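PDB 1WVG: CDP-glucose 4,6-dehydratase from Salmonella enterica subsp. enterica serovar Typhi, which catalyses the NAD-dependent removal of water from CDP-D-glucose to give CDP-4-dehydro-6-deoxy-D-glucose, a step toward CDP-3,6-dideoxy-D-mannose for the lipopolysaccharide O-antigen. Local coordinates for residues A[221-226]-A[287-292]; A[206-211]-A[273-278]. All blocks are in the same frame, centred on the assembly; numbering follows the deposited sequence.

Contact 1: A[221-226]-A[287-292]. With CXY (cytidine-5'-diphospho-beta-D-xylose), chain D.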
loop_
_atom_site.group_PDB
_atom_site.type_symbol
_atom_site.label_atom_id
_atom_site.label_comp_id
_atom_site.label_asym_id
_atom_site.label_seq_id
_atom_site.Cartn_x
_atom_site.Cartn_y
_atom_site.Cartn_z
ATOM N N VAL A 221 32.691 -16.935 21.246
ATOM C CA VAL A 221 32.085 -15.695 20.846
ATOM C C VAL A 221 30.719 -15.684 21.460
ATOM O O VAL A 221 30.029 -16.719 21.540
ATOM C CB VAL A 221 32.077 -15.497 19.318
ATOM C CG1 VAL A 221 31.493 -16.717 18.592
ATOM C CG2 VAL A 221 31.299 -14.242 18.941
ATOM N N ILE A 222 30.368 -14.497 21.905
ATOM C CA ILE A 222 29.069 -14.292 22.505
ATOM C C ILE A 222 27.969 -13.786 21.547
ATOM O O ILE A 222 27.996 -12.626 21.116
ATOM C CB ILE A 222 29.155 -13.431 23.733
ATOM C CG1 ILE A 222 29.860 -14.258 24.817
ATOM C CG2 ILE A 222 27.726 -13.065 24.123
ATOM C CD1 ILE A 222 30.047 -13.518 26.133
ATOM N N ILE A 223 26.992 -14.686 21.255
ATOM C CA ILE A 223 25.835 -14.483 20.368
ATOM C C ILE A 223 24.591 -13.922 21.045
ATOM O O ILE A 223 24.003 -14.534 21.957
ATOM C CB ILE A 223 25.470 -15.773 19.666
ATOM C CG1 ILE A 223 26.700 -16.238 18.918
ATOM C CG2 ILE A 223 24.323 -15.532 18.697
ATOM C CD1 ILE A 223 27.119 -15.276 17.810
ATOM N N ARG A 224 24.172 -12.744 20.567
ATOM C CA ARG A 224 23.008 -12.134 21.147
ATOM C C ARG A 224 21.671 -12.465 20.511
ATOM O O ARG A 224 20.683 -12.509 21.250
ATOM C CB ARG A 224 23.134 -10.663 21.493
ATOM C CG ARG A 224 24.027 -9.837 20.587
ATOM C CD ARG A 224 23.599 -8.385 20.618
ATOM N NE ARG A 224 24.142 -7.572 19.533
ATOM C CZ ARG A 224 25.440 -7.443 19.302
ATOM N NH1 ARG A 224 26.356 -8.071 20.063
ATOM N NH2 ARG A 224 25.815 -6.678 18.274
ATOM N N ASN A 225 21.632 -12.684 19.177
ATOM C CA ASN A 225 20.378 -12.966 18.418
ATOM C C ASN A 225 20.505 -14.018 17.323
ATOM O O ASN A 225 20.520 -13.677 16.136
ATOM C CB ASN A 225 19.981 -11.669 17.693
ATOM C CG ASN A 225 19.633 -10.576 18.672
ATOM O OD1 ASN A 225 18.671 -10.716 19.427
ATOM N ND2 ASN A 225 20.398 -9.489 18.656
ATOM N N PRO A 226 20.583 -15.283 17.738
ATOM C CA PRO A 226 20.789 -16.462 16.919
ATOM C C PRO A 226 19.830 -16.673 15.780
ATOM O O PRO A 226 20.174 -17.285 14.761
ATOM C CB PRO A 226 20.696 -17.675 17.851
ATOM C CG PRO A 226 20.332 -17.142 19.217
ATOM C CD PRO A 226 20.347 -15.621 19.165
ATOM N N ALA A 287 37.071 -23.801 18.598
ATOM C CA ALA A 287 36.034 -22.810 18.338
ATOM C C ALA A 287 34.671 -23.144 18.954
ATOM O O ALA A 287 34.185 -24.275 18.850
ATOM C CB ALA A 287 35.983 -22.363 16.880
ATOM N N SER A 288 34.059 -22.156 19.611
ATOM C CA SER A 288 32.765 -22.336 20.249
ATOM C C SER A 288 32.019 -21.025 20.414
ATOM O O SER A 288 32.544 -19.922 20.377
ATOM C CB SER A 288 32.901 -23.044 21.599
ATOM O OG SER A 288 31.682 -22.994 22.305
ATOM N N TRP A 289 30.744 -21.108 20.613
ATOM C CA TRP A 289 30.094 -19.844 20.796
ATOM C C TRP A 289 29.218 -19.912 22.013
ATOM O O TRP A 289 29.002 -20.958 22.629
ATOM C CB TRP A 289 29.364 -19.309 19.547
ATOM C CG TRP A 289 28.271 -20.204 19.032
ATOM C CD1 TRP A 289 28.356 -21.232 18.138
ATOM C CD2 TRP A 289 26.902 -20.110 19.397
ATOM N NE1 TRP A 289 27.122 -21.798 17.924
ATOM C CE2 TRP A 289 26.210 -21.112 18.679
ATOM C CE3 TRP A 289 26.206 -19.222 20.252
ATOM C CZ2 TRP A 289 24.832 -21.275 18.821
ATOM C CZ3 TRP A 289 24.833 -19.370 20.376
ATOM C CH2 TRP A 289 24.165 -20.394 19.670
ATOM N N LEU A 290 28.692 -18.794 22.374
ATOM C CA LEU A 290 27.913 -18.897 23.540
ATOM C C LEU A 290 26.797 -17.884 23.528
ATOM O O LEU A 290 26.960 -16.758 23.069
ATOM C CB LEU A 290 28.880 -18.737 24.737
ATOM C CG LEU A 290 28.268 -17.945 25.876
ATOM C CD1 LEU A 290 27.608 -18.889 26.872
ATOM C CD2 LEU A 290 29.333 -17.124 26.574
ATOM N N LEU A 291 25.658 -18.310 24.042
ATOM C CA LEU A 291 24.481 -17.485 24.107
ATOM C C LEU A 291 24.421 -16.446 25.220
ATOM O O LEU A 291 24.705 -16.657 26.398
ATOM C CB LEU A 291 23.240 -18.373 24.171
ATOM C CG LEU A 291 21.958 -17.571 24.240
ATOM C CD1 LEU A 291 21.705 -16.882 22.900
ATOM C CD2 LEU A 291 20.802 -18.510 24.551
ATOM N N ASP A 292 23.978 -15.283 24.832
ATOM C CA ASP A 292 23.815 -14.252 25.784
ATOM C C ASP A 292 22.323 -13.938 25.941
ATOM O O ASP A 292 21.550 -13.785 24.984
ATOM C CB ASP A 292 24.576 -13.021 25.332
ATOM C CG ASP A 292 24.213 -11.882 26.229
ATOM O OD1 ASP A 292 23.811 -12.028 27.385
ATOM O OD2 ASP A 292 24.314 -10.708 25.640
HETATM O O1B CXY D . 22.914 -5.640 10.787
HETATM P PB CXY D . 23.932 -4.765 11.492
HETATM O O2B CXY D . 23.447 -4.184 12.794
HETATM O "O1'" CXY D . 24.403 -3.556 10.482
HETATM O O3A CXY D . 25.056 -5.820 11.596
HETATM P PA CXY D . 25.695 -6.619 12.884
HETATM O O1A CXY D . 26.802 -7.434 12.314
HETATM O O2A CXY D . 26.114 -5.675 13.941
HETATM O O5D CXY D . 24.442 -7.465 13.385
HETATM C C5D CXY D . 24.062 -8.619 12.622
HETATM C C4D CXY D . 23.131 -9.461 13.460
HETATM O O4D CXY D . 23.946 -10.330 14.285
HETATM C C3D CXY D . 22.150 -8.736 14.381
HETATM O O3D CXY D . 20.841 -9.388 14.558
HETATM C C2D CXY D . 22.995 -8.763 15.667
HETATM O O2D CXY D . 22.125 -8.596 16.790
HETATM C C1D CXY D . 23.537 -10.173 15.610
HETATM N N1 CXY D . 24.700 -10.394 16.474
HETATM C C6 CXY D . 25.865 -9.672 16.275
HETATM C C5 CXY D . 26.939 -9.847 17.005
HETATM C C4 CXY D . 26.962 -10.787 18.071
HETATM N N3 CXY D . 25.761 -11.502 18.218
HETATM C C2 CXY D . 24.607 -11.348 17.469
HETATM N N4 CXY D . 27.905 -10.996 18.827
HETATM O O2 CXY D . 23.575 -11.998 17.672
HETATM C "C1'" CXY D . 25.458 -3.926 9.612
HETATM C "C2'" CXY D . 26.361 -2.720 9.512
HETATM C "C3'" CXY D . 25.522 -1.601 8.926
HETATM C "C4'" CXY D . 24.990 -2.002 7.550
HETATM C "C5'" CXY D . 24.202 -3.300 7.662
HETATM O "O2'" CXY D . 26.840 -2.302 10.808
HETATM O "O3'" CXY D . 26.348 -0.438 8.733
HETATM O "O4'" CXY D . 24.182 -0.957 7.013
HETATM O "O5'" CXY D . 24.990 -4.319 8.285
#
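Val-221 to Ile-223 pair in parallel with Trp-289 to Leu-291 through four backbone hydrogen bonds: Val-221 N to Ser-288 O, Leu-290 N to Val-221 O, Ile-223 N to Leu-290 O and Asp-292 N to Ile-223 O. On one face Ile-222 and Leu-290 lie side by side, tightly packed where CG1 of Ile-222 meets CD2 of Leu-290 at 3.4 Å. On the other face the side chains of Trp-289 and Ile-223 cross at about a right angle, with CE3 of the indole 3.3 Å from CG1 of Ile-223, while Trp-289 CB packs on Val-221 CG1.

The end of the first strand and the loop just after it recognise the cytosine. CXY N4 donates to Ile-222 O, and Asn-225 N donates to CXY O2. Between them Arg-224 N donates almost straight to CXY N3 (175°). Asn-225 ND2 adds a bond to the ribose hydroxyl O2D. One face of the Arg-224 guanidinium covers the base, its NH1 3.4 Å from CXY C4. Farther out, Glu-299 and the carbonyl of Asp-205 hold that guanidinium, and the indole NE1 of Trp-289 donates a hydrogen bond to OD1 of Asp-277. The whole is a small two-stranded parallel sheet that, with the loop leaving its first strand, recognises the nucleotide base in the substrate-binding region of an extended short-chain dehydrogenase/reductase.

Contact 2: A[206-211]-A[273-278]. With CXY (cytidine-5'-diphospho-beta-D-xylose), chain D; APR (adenosine-5-diphosphoribose), chain C.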
loop_
_atom_site.group_PDB
_atom_site.type_symbol
_atom_site.label_atom_id
_atom_site.label_comp_id
_atom_site.label_asym_id
_atom_site.label_seq_id
_atom_site.Cartn_x
_atom_site.Cartn_y
_atom_site.Cartn_z
ATOM N N ARG A 206 29.993 -6.005 15.248
ATOM C CA ARG A 206 29.543 -6.717 14.061
ATOM C C ARG A 206 29.795 -8.177 14.312
ATOM O O ARG A 206 30.712 -8.513 15.045
ATOM C CB ARG A 206 30.124 -6.191 12.750
ATOM C CG ARG A 206 29.690 -4.745 12.414
ATOM C CD ARG A 206 30.007 -4.437 10.946
ATOM N NE ARG A 206 29.578 -3.125 10.505
ATOM C CZ ARG A 206 30.199 -2.409 9.558
ATOM N NH1 ARG A 206 31.295 -2.829 8.920
ATOM N NH2 ARG A 206 29.716 -1.218 9.217
ATOM N N LEU A 207 28.966 -9.022 13.734
ATOM C CA LEU A 207 29.009 -10.449 13.933
ATOM C C LEU A 207 30.286 -11.199 13.620
ATOM O O LEU A 207 30.858 -11.865 14.467
ATOM C CB LEU A 207 27.822 -11.123 13.244
ATOM C CG LEU A 207 27.763 -12.619 13.533
ATOM C CD1 LEU A 207 27.404 -12.837 15.014
ATOM C CD2 LEU A 207 26.766 -13.292 12.585
ATOM N N ILE A 208 30.697 -11.118 12.374
ATOM C CA ILE A 208 31.891 -11.803 11.915
ATOM C C ILE A 208 33.154 -11.288 12.573
ATOM O O ILE A 208 34.004 -12.079 12.975
ATOM C CB ILE A 208 31.985 -11.691 10.419
ATOM C CG1 ILE A 208 30.831 -12.503 9.829
ATOM C CG2 ILE A 208 33.337 -12.221 9.996
ATOM C CD1 ILE A 208 31.102 -14.016 9.888
ATOM N N PRO A 209 33.288 -9.964 12.690
ATOM C CA PRO A 209 34.475 -9.481 13.350
ATOM C C PRO A 209 34.495 -10.032 14.760
ATOM O O PRO A 209 35.537 -10.531 15.201
ATOM C CB PRO A 209 34.476 -7.941 13.309
ATOM C CG PRO A 209 33.595 -7.607 12.126
ATOM C CD PRO A 209 32.693 -8.823 11.932
ATOM N N ASP A 210 33.324 -9.960 15.414
ATOM C CA ASP A 210 33.129 -10.454 16.779
ATOM C C ASP A 210 33.577 -11.890 16.867
ATOM O O ASP A 210 34.269 -12.306 17.788
ATOM C CB ASP A 210 31.647 -10.394 17.266
ATOM C CG ASP A 210 31.206 -9.101 17.929
ATOM O OD1 ASP A 210 31.863 -8.077 17.944
ATOM O OD2 ASP A 210 30.030 -9.173 18.504
ATOM N N ILE A 211 33.147 -12.640 15.878
ATOM C CA ILE A 211 33.450 -14.037 15.837
ATOM C C ILE A 211 34.910 -14.300 15.658
ATOM O O ILE A 211 35.494 -15.139 16.337
ATOM C CB ILE A 211 32.712 -14.698 14.711
ATOM C CG1 ILE A 211 31.242 -14.906 15.080
ATOM C CG2 ILE A 211 33.405 -16.011 14.492
ATOM C CD1 ILE A 211 30.373 -15.245 13.850
ATOM N N GLU A 273 22.711 -17.779 13.858
ATOM C CA GLU A 273 23.134 -19.094 14.305
ATOM C C GLU A 273 23.799 -19.906 13.210
ATOM O O GLU A 273 24.840 -20.543 13.373
ATOM C CB GLU A 273 21.936 -19.830 14.931
ATOM C CG GLU A 273 22.200 -21.334 15.134
ATOM C CD GLU A 273 21.256 -21.922 16.135
ATOM O OE1 GLU A 273 20.122 -21.503 16.307
ATOM O OE2 GLU A 273 21.794 -22.924 16.787
ATOM N N PHE A 274 23.175 -19.901 12.055
ATOM C CA PHE A 274 23.742 -20.654 10.975
ATOM C C PHE A 274 25.166 -20.233 10.717
ATOM O O PHE A 274 26.089 -21.007 10.467
ATOM C CB PHE A 274 22.945 -20.321 9.702
ATOM C CG PHE A 274 23.648 -20.865 8.488
ATOM C CD1 PHE A 274 23.326 -22.138 8.010
ATOM C CD2 PHE A 274 24.618 -20.134 7.801
ATOM C CE1 PHE A 274 23.968 -22.693 6.901
ATOM C CE2 PHE A 274 25.292 -20.672 6.703
ATOM C CZ PHE A 274 24.958 -21.952 6.253
ATOM N N ILE A 275 25.345 -18.945 10.680
ATOM C CA ILE A 275 26.668 -18.436 10.384
ATOM C C ILE A 275 27.681 -18.838 11.433
ATOM O O ILE A 275 28.751 -19.363 11.114
ATOM C CB ILE A 275 26.676 -16.929 10.167
ATOM C CG1 ILE A 275 26.221 -16.663 8.728
ATOM C CG2 ILE A 275 28.091 -16.383 10.356
ATOM C CD1 ILE A 275 25.164 -15.577 8.666
ATOM N N VAL A 276 27.335 -18.566 12.690
ATOM C CA VAL A 276 28.260 -18.902 13.738
ATOM C C VAL A 276 28.563 -20.398 13.727
ATOM O O VAL A 276 29.709 -20.796 13.867
ATOM C CB VAL A 276 27.791 -18.398 15.080
ATOM C CG1 VAL A 276 26.575 -19.213 15.491
ATOM C CG2 VAL A 276 28.921 -18.632 16.078
ATOM N N ASP A 277 27.543 -21.240 13.524
ATOM C CA ASP A 277 27.787 -22.673 13.498
ATOM C C ASP A 277 28.776 -23.050 12.400
ATOM O O ASP A 277 29.716 -23.868 12.518
ATOM C CB ASP A 277 26.455 -23.442 13.380
ATOM C CG ASP A 277 25.774 -23.685 14.700
ATOM O OD1 ASP A 277 26.277 -23.437 15.777
ATOM O OD2 ASP A 277 24.563 -24.144 14.580
ATOM N N LYS A 278 28.571 -22.420 11.272
ATOM C CA LYS A 278 29.436 -22.714 10.143
ATOM C C LYS A 278 30.898 -22.273 10.376
ATOM O O LYS A 278 31.903 -22.968 10.066
ATOM C CB LYS A 278 28.813 -22.104 8.888
ATOM C CG LYS A 278 29.471 -22.644 7.620
ATOM C CD LYS A 278 29.546 -24.169 7.558
ATOM C CE LYS A 278 28.866 -24.771 6.333
ATOM N NZ LYS A 278 28.020 -25.935 6.640
HETATM O O1B CXY D . 22.914 -5.640 10.787
HETATM P PB CXY D . 23.932 -4.765 11.492
HETATM O O2B CXY D . 23.447 -4.184 12.794
HETATM O "O1'" CXY D . 24.403 -3.556 10.482
HETATM O O3A CXY D . 25.056 -5.820 11.596
HETATM P PA CXY D . 25.695 -6.619 12.884
HETATM O O1A CXY D . 26.802 -7.434 12.314
HETATM O O2A CXY D . 26.114 -5.675 13.941
HETATM O O5D CXY D . 24.442 -7.465 13.385
HETATM C C5D CXY D . 24.062 -8.619 12.622
HETATM C C4D CXY D . 23.131 -9.461 13.460
HETATM O O4D CXY D . 23.946 -10.330 14.285
HETATM C C3D CXY D . 22.150 -8.736 14.381
HETATM O O3D CXY D . 20.841 -9.388 14.558
HETATM C C2D CXY D . 22.995 -8.763 15.667
HETATM O O2D CXY D . 22.125 -8.596 16.790
HETATM C C1D CXY D . 23.537 -10.173 15.610
HETATM N N1 CXY D . 24.700 -10.394 16.474
HETATM C C6 CXY D . 25.865 -9.672 16.275
HETATM C C5 CXY D . 26.939 -9.847 17.005
HETATM C C4 CXY D . 26.962 -10.787 18.071
HETATM N N3 CXY D . 25.761 -11.502 18.218
HETATM C C2 CXY D . 24.607 -11.348 17.469
HETATM N N4 CXY D . 27.905 -10.996 18.827
HETATM O O2 CXY D . 23.575 -11.998 17.672
HETATM C "C1'" CXY D . 25.458 -3.926 9.612
HETATM C "C2'" CXY D . 26.361 -2.720 9.512
HETATM C "C3'" CXY D . 25.522 -1.601 8.926
HETATM C "C4'" CXY D . 24.990 -2.002 7.550
HETATM C "C5'" CXY D . 24.202 -3.300 7.662
HETATM O "O2'" CXY D . 26.840 -2.302 10.808
HETATM O "O3'" CXY D . 26.348 -0.438 8.733
HETATM O "O4'" CXY D . 24.182 -0.957 7.013
HETATM O "O5'" CXY D . 24.990 -4.319 8.285
HETATM N N1 APR C . 33.665 12.539 8.215
HETATM C C2 APR C . 34.335 11.794 7.303
HETATM N N3 APR C . 34.436 10.502 7.225
HETATM C C4 APR C . 33.731 9.885 8.197
HETATM C C5 APR C . 32.987 10.470 9.172
HETATM C C6 APR C . 32.967 11.898 9.192
HETATM N N6 APR C . 32.277 12.685 10.034
HETATM N N7 APR C . 32.388 9.507 9.975
HETATM C C8 APR C . 32.802 8.354 9.471
HETATM N N9 APR C . 33.615 8.530 8.394
HETATM C "C1'" APR C . 34.285 7.535 7.575
HETATM C "C2'" APR C . 35.270 6.739 8.386
HETATM O "O2'" APR C . 36.451 7.517 8.628
HETATM C "C3'" APR C . 35.495 5.578 7.415
HETATM O "O3'" APR C . 36.356 5.830 6.294
HETATM O "O4'" APR C . 33.352 6.583 7.174
HETATM C "C4'" APR C . 34.032 5.345 6.952
HETATM C "C5'" APR C . 33.265 4.345 7.765
HETATM O "O5'" APR C . 33.840 3.042 7.497
HETATM P PA APR C . 33.534 1.757 8.450
HETATM O O1A APR C . 33.242 2.146 9.892
HETATM O O2A APR C . 34.566 0.657 8.107
HETATM O O3A APR C . 32.144 1.289 7.875
HETATM P PB APR C . 31.871 0.484 6.488
HETATM O O1B APR C . 31.452 -0.910 6.891
HETATM O O2B APR C . 32.994 0.672 5.484
HETATM O O5D APR C . 30.674 1.362 5.912
HETATM C C5D APR C . 30.891 2.071 4.681
HETATM O O4D APR C . 28.631 1.602 3.773
HETATM O O1D APR C . 27.172 0.190 4.937
HETATM C C1D APR C . 27.503 1.568 4.600
HETATM O O2D APR C . 26.824 2.972 6.490
HETATM C C2D APR C . 27.923 2.286 5.859
HETATM O O3D APR C . 27.983 4.424 4.807
HETATM C C3D APR C . 28.818 3.387 5.318
HETATM C C4D APR C . 29.561 2.635 4.237
#
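Ile-275 and Val-276 meet Leu-207, Ile-208 and Ile-211 at the start of helix 207-216, an entirely apolar contact between helical segments whose axes come no closer than 11.0 Å, inclined at 31°. From Glu-273, whose backbone bonds with Pro-226, the chain passes Phe-274 to Ile-275, the central residue here. Its CG2, anti to the backbone N, reaches three side chains: CD1 of Ile-208, crossing at about a right angle, at 3.9 Å, CD2 of Leu-207 at 4.0 Å, and, more loosely, CD1 of Ile-211. Val-276 follows, with CB 4.3 Å from CD1 of Ile-211. Asp-277 turns to Trp-289, and Lys-278 touches Leu-326 of helix 322-337.

The other branch of Leu-207 faces the substrate analogue, CD1 lying 3.6 Å from C5 of the CXY cytosine. Leu-207 N binds CXY O1A at the helix start, where the helix dipole would probably favour the negative charge. Arg-206, the N-cap residue, spans the ligands: NE donates to CXY O2', NH1 and NH2 both grip APR O1B, and NH1 also forms a salt bridge with Asp-201. Asp-210 OD2 accepts from CXY N4. Around this core, helix 322-337 packs on Ile-208, Met-279 touches Ile-208 and Ile-211, and strand 221-223 touches Leu-207, Ile-211 and Val-276.

In the fold
Contacts 1 and 2 have centres 8 Å apart and interleave along the chain: helix 207-216 leads into strand 221-223, and, some fifty residues later, helix 272-283 leads into strand 289-291. Two helix-then-strand units thus pair helix with helix and strand with strand. The small sheet of contact 1 lies against the helices of contact 2, joined by Trp-289 CD1 packing on Val-276 CG2 and by Ile-223 CD1 against Leu-207 CD1. This layer is separate from the large parallel sheet of the Rossmann fold, and both contacts hold CXY: contact 1 takes the base and ribose, while contact 2 takes the base amino group, phosphate and xylose and, through Arg-206, reaches the dinucleotide site.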